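Local coordinates for protein tryptophan-C2-methyltransferase containing B12-binding domain (Kitasatospora setae, PDB 6WTF) that probably methylates C2 of tryptophan, as a cobalamin-dependent radical SAM enzyme that binds a [4Fe-4S] cluster and has a B12-binding domain, at residues C309-F314 / V330-D335; T374-L379 / M398-T403. All coordinates share one frame; numbering follows the deposited sequence.

Interaction 1 (C309-F314 / V330-D335). With TRP (tryptophan), chain F; SA8 (S-5'-azamethionine-5'-deoxyadenosine), chain E.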
loop_
_atom_site.group_PDB
_atom_site.type_symbol
_atom_site.label_atom_id
_atom_site.label_comp_id
_atom_site.label_asym_id
_atom_site.label_seq_id
_atom_site.Cartn_x
_atom_site.Cartn_y
_atom_site.Cartn_z
ATOM N N CYS A 309 5.023 -1.378 12.012
ATOM C CA CYS A 309 5.170 -2.466 12.965
ATOM C C CYS A 309 3.805 -2.935 13.448
ATOM O O CYS A 309 2.822 -2.189 13.423
ATOM C CB CYS A 309 6.029 -2.065 14.180
ATOM S SG CYS A 309 7.831 -2.128 13.919
ATOM N N GLN A 310 3.760 -4.189 13.861
ATOM C CA GLN A 310 2.699 -4.719 14.696
ATOM C C GLN A 310 3.130 -4.624 16.152
ATOM O O GLN A 310 4.325 -4.499 16.440
ATOM C CB GLN A 310 2.398 -6.166 14.315
ATOM C CG GLN A 310 1.588 -6.297 13.050
ATOM C CD GLN A 310 0.209 -5.695 13.194
ATOM O OE1 GLN A 310 -0.631 -6.209 13.935
ATOM N NE2 GLN A 310 -0.030 -4.597 12.497
ATOM N N PRO A 311 2.182 -4.652 17.098
ATOM C CA PRO A 311 2.561 -4.471 18.509
ATOM C C PRO A 311 3.545 -5.510 19.013
ATOM O O PRO A 311 4.294 -5.229 19.956
ATOM C CB PRO A 311 1.218 -4.556 19.243
ATOM C CG PRO A 311 0.214 -4.130 18.211
ATOM C CD PRO A 311 0.720 -4.729 16.933
ATOM N N SER A 312 3.574 -6.697 18.412
ATOM C CA SER A 312 4.523 -7.729 18.780
ATOM C C SER A 312 5.074 -8.354 17.506
ATOM O O SER A 312 4.349 -8.455 16.506
ATOM C CB SER A 312 3.863 -8.800 19.658
ATOM O OG SER A 312 4.771 -9.837 19.973
ATOM N N PRO A 313 6.360 -8.746 17.489
ATOM C CA PRO A 313 7.340 -8.594 18.568
ATOM C C PRO A 313 8.057 -7.250 18.531
ATOM O O PRO A 313 8.503 -6.799 17.476
ATOM C CB PRO A 313 8.324 -9.734 18.305
ATOM C CG PRO A 313 8.227 -10.000 16.815
ATOM C CD PRO A 313 6.975 -9.332 16.285
ATOM N N PHE A 314 8.166 -6.614 19.692
ATOM C CA PHE A 314 8.835 -5.321 19.797
ATOM C C PHE A 314 9.462 -5.272 21.192
ATOM O O PHE A 314 8.832 -4.821 22.151
ATOM C CB PHE A 314 7.866 -4.171 19.566
ATOM C CG PHE A 314 8.537 -2.888 19.182
ATOM C CD1 PHE A 314 9.030 -2.033 20.156
ATOM C CD2 PHE A 314 8.672 -2.528 17.847
ATOM C CE1 PHE A 314 9.657 -0.843 19.806
ATOM C CE2 PHE A 314 9.295 -1.338 17.491
ATOM C CZ PHE A 314 9.785 -0.496 18.475
ATOM N N VAL A 330 7.806 5.079 14.312
ATOM C CA VAL A 330 7.170 3.777 14.169
ATOM C C VAL A 330 5.665 3.988 14.092
ATOM O O VAL A 330 5.081 4.649 14.956
ATOM C CB VAL A 330 7.519 2.833 15.338
ATOM C CG1 VAL A 330 6.755 1.517 15.205
ATOM C CG2 VAL A 330 9.020 2.588 15.406
ATOM N N ASN A 331 5.049 3.451 13.047
ATOM C CA ASN A 331 3.600 3.356 12.947
ATOM C C ASN A 331 3.210 1.937 13.335
ATOM O O ASN A 331 3.659 0.976 12.699
ATOM C CB ASN A 331 3.123 3.699 11.533
ATOM C CG ASN A 331 1.615 3.597 11.373
ATOM O OD1 ASN A 331 1.023 2.544 11.597
ATOM N ND2 ASN A 331 0.988 4.697 10.973
ATOM N N VAL A 332 2.405 1.805 14.390
ATOM C CA VAL A 332 1.986 0.509 14.914
ATOM C C VAL A 332 0.489 0.342 14.678
ATOM O O VAL A 332 -0.321 1.177 15.106
ATOM C CB VAL A 332 2.345 0.346 16.402
ATOM C CG1 VAL A 332 1.760 1.473 17.246
ATOM C CG2 VAL A 332 1.877 -1.010 16.908
ATOM N N GLY A 333 0.124 -0.737 13.993
ATOM C CA GLY A 333 -1.271 -1.034 13.741
ATOM C C GLY A 333 -1.913 -1.793 14.883
ATOM O O GLY A 333 -2.295 -2.958 14.730
ATOM N N SER A 334 -2.031 -1.140 16.040
ATOM C CA SER A 334 -2.686 -1.772 17.179
ATOM C C SER A 334 -4.148 -2.064 16.865
ATOM O O SER A 334 -4.686 -3.098 17.281
ATOM C CB SER A 334 -2.561 -0.881 18.411
ATOM O OG SER A 334 -1.201 -0.594 18.684
ATOM N N ASP A 335 -4.801 -1.152 16.144
ATOM C CA ASP A 335 -6.118 -1.348 15.544
ATOM C C ASP A 335 -7.261 -1.403 16.558
ATOM O O ASP A 335 -8.331 -0.847 16.289
ATOM C CB ASP A 335 -6.101 -2.597 14.656
ATOM C CG ASP A 335 -5.228 -2.408 13.421
ATOM O OD1 ASP A 335 -5.041 -1.242 13.010
ATOM O OD2 ASP A 335 -4.718 -3.405 12.865
HETATM N N TRP F . -2.479 5.360 8.210
HETATM C CA TRP F . -1.454 4.977 7.244
HETATM C C TRP F . -0.097 5.511 7.680
HETATM O O TRP F . 0.944 5.099 7.163
HETATM C CB TRP F . -1.801 5.491 5.841
HETATM C CG TRP F . -3.206 5.171 5.415
HETATM C CD1 TRP F . -4.266 6.025 5.392
HETATM C CD2 TRP F . -3.701 3.905 4.955
HETATM N NE1 TRP F . -5.392 5.373 4.947
HETATM C CE2 TRP F . -5.072 4.070 4.673
HETATM C CE3 TRP F . -3.117 2.649 4.757
HETATM C CZ2 TRP F . -5.873 3.028 4.206
HETATM C CZ3 TRP F . -3.917 1.613 4.288
HETATM C CH2 TRP F . -5.278 1.811 4.017
HETATM O OXT TRP F . -0.024 6.372 8.563
HETATM N N SA8 E . 1.208 -3.005 6.029
HETATM C CA SA8 E . 0.001 -2.406 6.625
HETATM C C SA8 E . -0.664 -1.463 5.630
HETATM O O SA8 E . -1.955 -1.456 5.741
HETATM O OXT SA8 E . -0.038 -0.795 4.820
HETATM C CB SA8 E . 0.317 -1.652 7.956
HETATM C CG SA8 E . -0.882 -1.614 8.895
HETATM N ND SA8 E . -1.908 -0.645 8.502
HETATM C CE SA8 E . -1.354 0.714 8.473
HETATM C "C5'" SA8 E . -3.114 -0.775 9.314
HETATM C "C4'" SA8 E . -4.174 0.258 8.979
HETATM O "O4'" SA8 E . -4.472 0.214 7.568
HETATM C "C3'" SA8 E . -5.515 -0.026 9.640
HETATM O "O3'" SA8 E . -5.538 0.444 10.983
HETATM C "C2'" SA8 E . -6.479 0.753 8.741
HETATM O "O2'" SA8 E . -6.543 2.124 9.118
HETATM C "C1'" SA8 E . -5.819 0.608 7.357
HETATM N N9 SA8 E . -6.459 -0.371 6.484
HETATM C C8 SA8 E . -5.899 -1.503 5.951
HETATM N N7 SA8 E . -6.723 -2.212 5.216
HETATM C C5 SA8 E . -7.909 -1.494 5.266
HETATM C C6 SA8 E . -9.176 -1.706 4.684
HETATM N N6 SA8 E . -9.489 -2.779 3.946
HETATM N N1 SA8 E . -10.131 -0.776 4.906
HETATM C C2 SA8 E . -9.837 0.280 5.670
HETATM N N3 SA8 E . -8.688 0.576 6.281
HETATM C C4 SA8 E . -7.757 -0.353 6.038
HETATM O O HOH W 1 -2.388 -3.443 11.423
#
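The F314 ring comes loosely and obliquely onto V330, its CZ 4.4 Å from V330 CG2, while F318 meets the same ring with its plane nearly perpendicular and L322, L363 and C367 touch it as well. The other flat group, the amide of Q310, reaches back over G333, the centre of an inverse gamma turn, as its chain bends at CG (chi2 -64°). Its NE2 donates to a water 2.8 Å away that in turn donates to D335 OD2, while OE1 is taken by Y354 and K346. K346 also forms a salt bridge with D335 OD2. The other carboxylate oxygen, D335 OD1, accepts a hydrogen bond from O3' of the S-adenosylmethionine analogue SA8 at 2.7 Å.

The puckered P311 ring and the V332 side chain cross at about a right angle, P311 CG lying 3.8 Å from V332 CG2. In V332, chi1 of 56° puts CG1 between the backbone N and the carbonyl carbon and leaves CG2 anti to N, against P311. C309 CB packs on V330 CG1 at 3.8 Å.

The backbones join at a parallel bridge, C309 beside V332. C309 N donates to N331 O at 2.8 Å, and C309 O receives G333 N at 3.1 Å together with a CA-H contact from V332.

Apolar packing thus accompanies the bridge, and a polar network linking Q310, water and D335 lies by the ribose of SA8. Since Q310 also touches the iron-sulfur cluster, this network connects the cluster's surroundings to the ribose site, and the lysine would be expected to favour a charged D335.

Interaction 2 (T374-L379 / M398-T403). With TRP (tryptophan), chain F; SA8 (S-5'-azamethionine-5'-deoxyadenosine), chain E.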
loop_
_atom_site.group_PDB
_atom_site.type_symbol
_atom_site.label_atom_id
_atom_site.label_comp_id
_atom_site.label_asym_id
_atom_site.label_seq_id
_atom_site.Cartn_x
_atom_site.Cartn_y
_atom_site.Cartn_z
ATOM N N THR A 374 5.884 8.038 17.454
ATOM C CA THR A 374 4.957 6.923 17.335
ATOM C C THR A 374 3.629 7.385 16.761
ATOM O O THR A 374 3.119 8.452 17.113
ATOM C CB THR A 374 4.713 6.241 18.691
ATOM O OG1 THR A 374 4.507 7.237 19.704
ATOM C CG2 THR A 374 5.885 5.352 19.061
ATOM N N MET A 375 3.073 6.571 15.876
ATOM C CA MET A 375 1.683 6.701 15.469
ATOM C C MET A 375 0.975 5.387 15.747
ATOM O O MET A 375 1.453 4.322 15.340
ATOM C CB MET A 375 1.540 7.067 13.994
ATOM C CG MET A 375 0.076 7.178 13.588
ATOM S SD MET A 375 -0.158 7.679 11.889
ATOM C CE MET A 375 -1.942 7.606 11.755
ATOM N N VAL A 376 -0.152 5.465 16.446
ATOM C CA VAL A 376 -0.944 4.298 16.813
ATOM C C VAL A 376 -2.214 4.319 15.974
ATOM O O VAL A 376 -2.953 5.313 15.981
ATOM C CB VAL A 376 -1.265 4.284 18.315
ATOM C CG1 VAL A 376 -2.141 3.087 18.666
ATOM C CG2 VAL A 376 0.018 4.270 19.125
ATOM N N GLU A 377 -2.452 3.231 15.241
ATOM C CA GLU A 377 -3.622 3.101 14.377
ATOM C C GLU A 377 -4.784 2.472 15.134
ATOM O O GLU A 377 -4.599 1.534 15.915
ATOM C CB GLU A 377 -3.309 2.240 13.148
ATOM C CG GLU A 377 -2.141 2.713 12.288
ATOM C CD GLU A 377 -2.553 3.701 11.209
ATOM O OE1 GLU A 377 -3.687 4.219 11.269
ATOM O OE2 GLU A 377 -1.735 3.967 10.300
ATOM N N ALA A 378 -5.986 2.991 14.889
ATOM C CA ALA A 378 -7.224 2.392 15.374
ATOM C C ALA A 378 -8.208 2.303 14.217
ATOM O O ALA A 378 -8.422 3.292 13.508
ATOM C CB ALA A 378 -7.827 3.209 16.519
ATOM N N LEU A 379 -8.802 1.123 14.021
ATOM C CA LEU A 379 -9.769 0.895 12.948
ATOM C C LEU A 379 -11.106 0.515 13.573
ATOM O O LEU A 379 -11.229 -0.548 14.194
ATOM C CB LEU A 379 -9.289 -0.182 11.976
ATOM C CG LEU A 379 -10.229 -0.449 10.794
ATOM C CD1 LEU A 379 -10.533 0.842 10.039
ATOM C CD2 LEU A 379 -9.635 -1.488 9.839
ATOM N N MET A 398 -5.656 7.049 23.747
ATOM C CA MET A 398 -5.233 8.425 23.987
ATOM C C MET A 398 -4.297 8.526 25.186
ATOM O O MET A 398 -3.448 9.427 25.239
ATOM C CB MET A 398 -6.453 9.325 24.185
ATOM C CG MET A 398 -7.278 9.554 22.928
ATOM S SD MET A 398 -6.353 10.373 21.614
ATOM C CE MET A 398 -6.218 12.021 22.281
ATOM N N ALA A 399 -4.427 7.613 26.151
ATOM C CA ALA A 399 -3.554 7.615 27.320
ATOM C C ALA A 399 -2.152 7.110 27.012
ATOM O O ALA A 399 -1.275 7.213 27.875
ATOM C CB ALA A 399 -4.174 6.774 28.440
ATOM N N LEU A 400 -1.927 6.544 25.824
ATOM C CA LEU A 400 -0.583 6.137 25.429
ATOM C C LEU A 400 0.346 7.323 25.211
ATOM O O LEU A 400 1.568 7.147 25.240
ATOM C CB LEU A 400 -0.649 5.290 24.159
ATOM C CG LEU A 400 -1.409 3.967 24.262
ATOM C CD1 LEU A 400 -1.733 3.435 22.880
ATOM C CD2 LEU A 400 -0.597 2.953 25.035
ATOM N N ASP A 401 -0.208 8.516 24.986
ATOM C CA ASP A 401 0.574 9.715 24.662
ATOM C C ASP A 401 1.433 9.520 23.412
ATOM O O ASP A 401 2.534 10.063 23.308
ATOM C CB ASP A 401 1.444 10.142 25.847
ATOM C CG ASP A 401 0.652 10.851 26.921
ATOM O OD1 ASP A 401 -0.399 11.435 26.594
ATOM O OD2 ASP A 401 1.065 10.814 28.095
ATOM N N ALA A 402 0.913 8.769 22.442
ATOM C CA ALA A 402 1.613 8.608 21.175
ATOM C C ALA A 402 1.695 9.935 20.427
ATOM O O ALA A 402 0.860 10.827 20.605
ATOM C CB ALA A 402 0.908 7.570 20.306
ATOM N N THR A 403 2.713 10.057 19.570
ATOM C CA THR A 403 2.881 11.291 18.807
ATOM C C THR A 403 1.628 11.602 18.003
ATOM O O THR A 403 1.106 12.721 18.055
ATOM C CB THR A 403 4.104 11.202 17.888
ATOM O OG1 THR A 403 5.188 10.593 18.596
ATOM C CG2 THR A 403 4.526 12.591 17.414
HETATM N N TRP F . -2.479 5.360 8.210
HETATM C CA TRP F . -1.454 4.977 7.244
HETATM C C TRP F . -0.097 5.511 7.680
HETATM O O TRP F . 0.944 5.099 7.163
HETATM C CB TRP F . -1.801 5.491 5.841
HETATM C CG TRP F . -3.206 5.171 5.415
HETATM C CD1 TRP F . -4.266 6.025 5.392
HETATM C CD2 TRP F . -3.701 3.905 4.955
HETATM N NE1 TRP F . -5.392 5.373 4.947
HETATM C CE2 TRP F . -5.072 4.070 4.673
HETATM C CE3 TRP F . -3.117 2.649 4.757
HETATM C CZ2 TRP F . -5.873 3.028 4.206
HETATM C CZ3 TRP F . -3.917 1.613 4.288
HETATM C CH2 TRP F . -5.278 1.811 4.017
HETATM O OXT TRP F . -0.024 6.372 8.563
HETATM N N SA8 E . 1.208 -3.005 6.029
HETATM C CA SA8 E . 0.001 -2.406 6.625
HETATM C C SA8 E . -0.664 -1.463 5.630
HETATM O O SA8 E . -1.955 -1.456 5.741
HETATM O OXT SA8 E . -0.038 -0.795 4.820
HETATM C CB SA8 E . 0.317 -1.652 7.956
HETATM C CG SA8 E . -0.882 -1.614 8.895
HETATM N ND SA8 E . -1.908 -0.645 8.502
HETATM C CE SA8 E . -1.354 0.714 8.473
HETATM C "C5'" SA8 E . -3.114 -0.775 9.314
HETATM C "C4'" SA8 E . -4.174 0.258 8.979
HETATM O "O4'" SA8 E . -4.472 0.214 7.568
HETATM C "C3'" SA8 E . -5.515 -0.026 9.640
HETATM O "O3'" SA8 E . -5.538 0.444 10.983
HETATM C "C2'" SA8 E . -6.479 0.753 8.741
HETATM O "O2'" SA8 E . -6.543 2.124 9.118
HETATM C "C1'" SA8 E . -5.819 0.608 7.357
HETATM N N9 SA8 E . -6.459 -0.371 6.484
HETATM C C8 SA8 E . -5.899 -1.503 5.951
HETATM N N7 SA8 E . -6.723 -2.212 5.216
HETATM C C5 SA8 E . -7.909 -1.494 5.266
HETATM C C6 SA8 E . -9.176 -1.706 4.684
HETATM N N6 SA8 E . -9.489 -2.779 3.946
HETATM N N1 SA8 E . -10.131 -0.776 4.906
HETATM C C2 SA8 E . -9.837 0.280 5.670
HETATM N N3 SA8 E . -8.688 0.576 6.281
HETATM C C4 SA8 E . -7.757 -0.353 6.038
#
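Two threonines, T374 and T403, hold each other by reciprocal side-chain-to-backbone bonds. T374 N donates almost straight to T403 OG1, at 2.9 Å and 171°, while T403 N makes a weak bond of 3.3 Å back to T374 OG1. With chi1 at 45°, T374 OG1 sits between its own backbone N and carbonyl carbon, where it faces the turning chain and also lies against A402. Beside this polar pair, one branch of V376 does the packing: CG2 presses on A402 CB at 3.6 Å and reaches L400 CD1 more loosely, at 4.2 Å.

Farther out, L400 touches F357, T360 and E361 of helix 357-369, while R552 binds the carbonyl oxygens of A402 and T403. A type I turn from M398 to D401, where phi becomes positive, brings the chain round from helix 387-398.

On strand 373-380 itself, E377 turns to the ligands, and its OE2 accepts a hydrogen bond from the amino N of the bound tryptophan at 2.6 Å. Segment 398-403 is the helix-to-strand return of a beta-alpha-beta crossover, packed on strand 373-380 before the chain enters the neighbouring parallel strand 404-412, as in the partial TIM barrel of radical SAM enzymes.

How the interactions relate
Interactions 1 and 2 are buried and follow one another along the chain, bordering adjacent parallel strands, 327-335 and 373-380, of the radical SAM sheet. The strands meet through V332 N and M375 O, 2.9 Å apart, and through V332 CG1 and V376 CG2, 3.8 Å apart. Interaction 1 lies nearer the centre of the chain, at the start of a strand-to-helix loop, and combines main-chain pairing with a water-bridged polar network near the cluster. Interaction 2 is farther out, at a helix-to-strand turn, and relies on hydroxyl-to-backbone bonds and a few apolar side chains. Both strands serve the ligands: N331 and E377 bond to each other beside tryptophan.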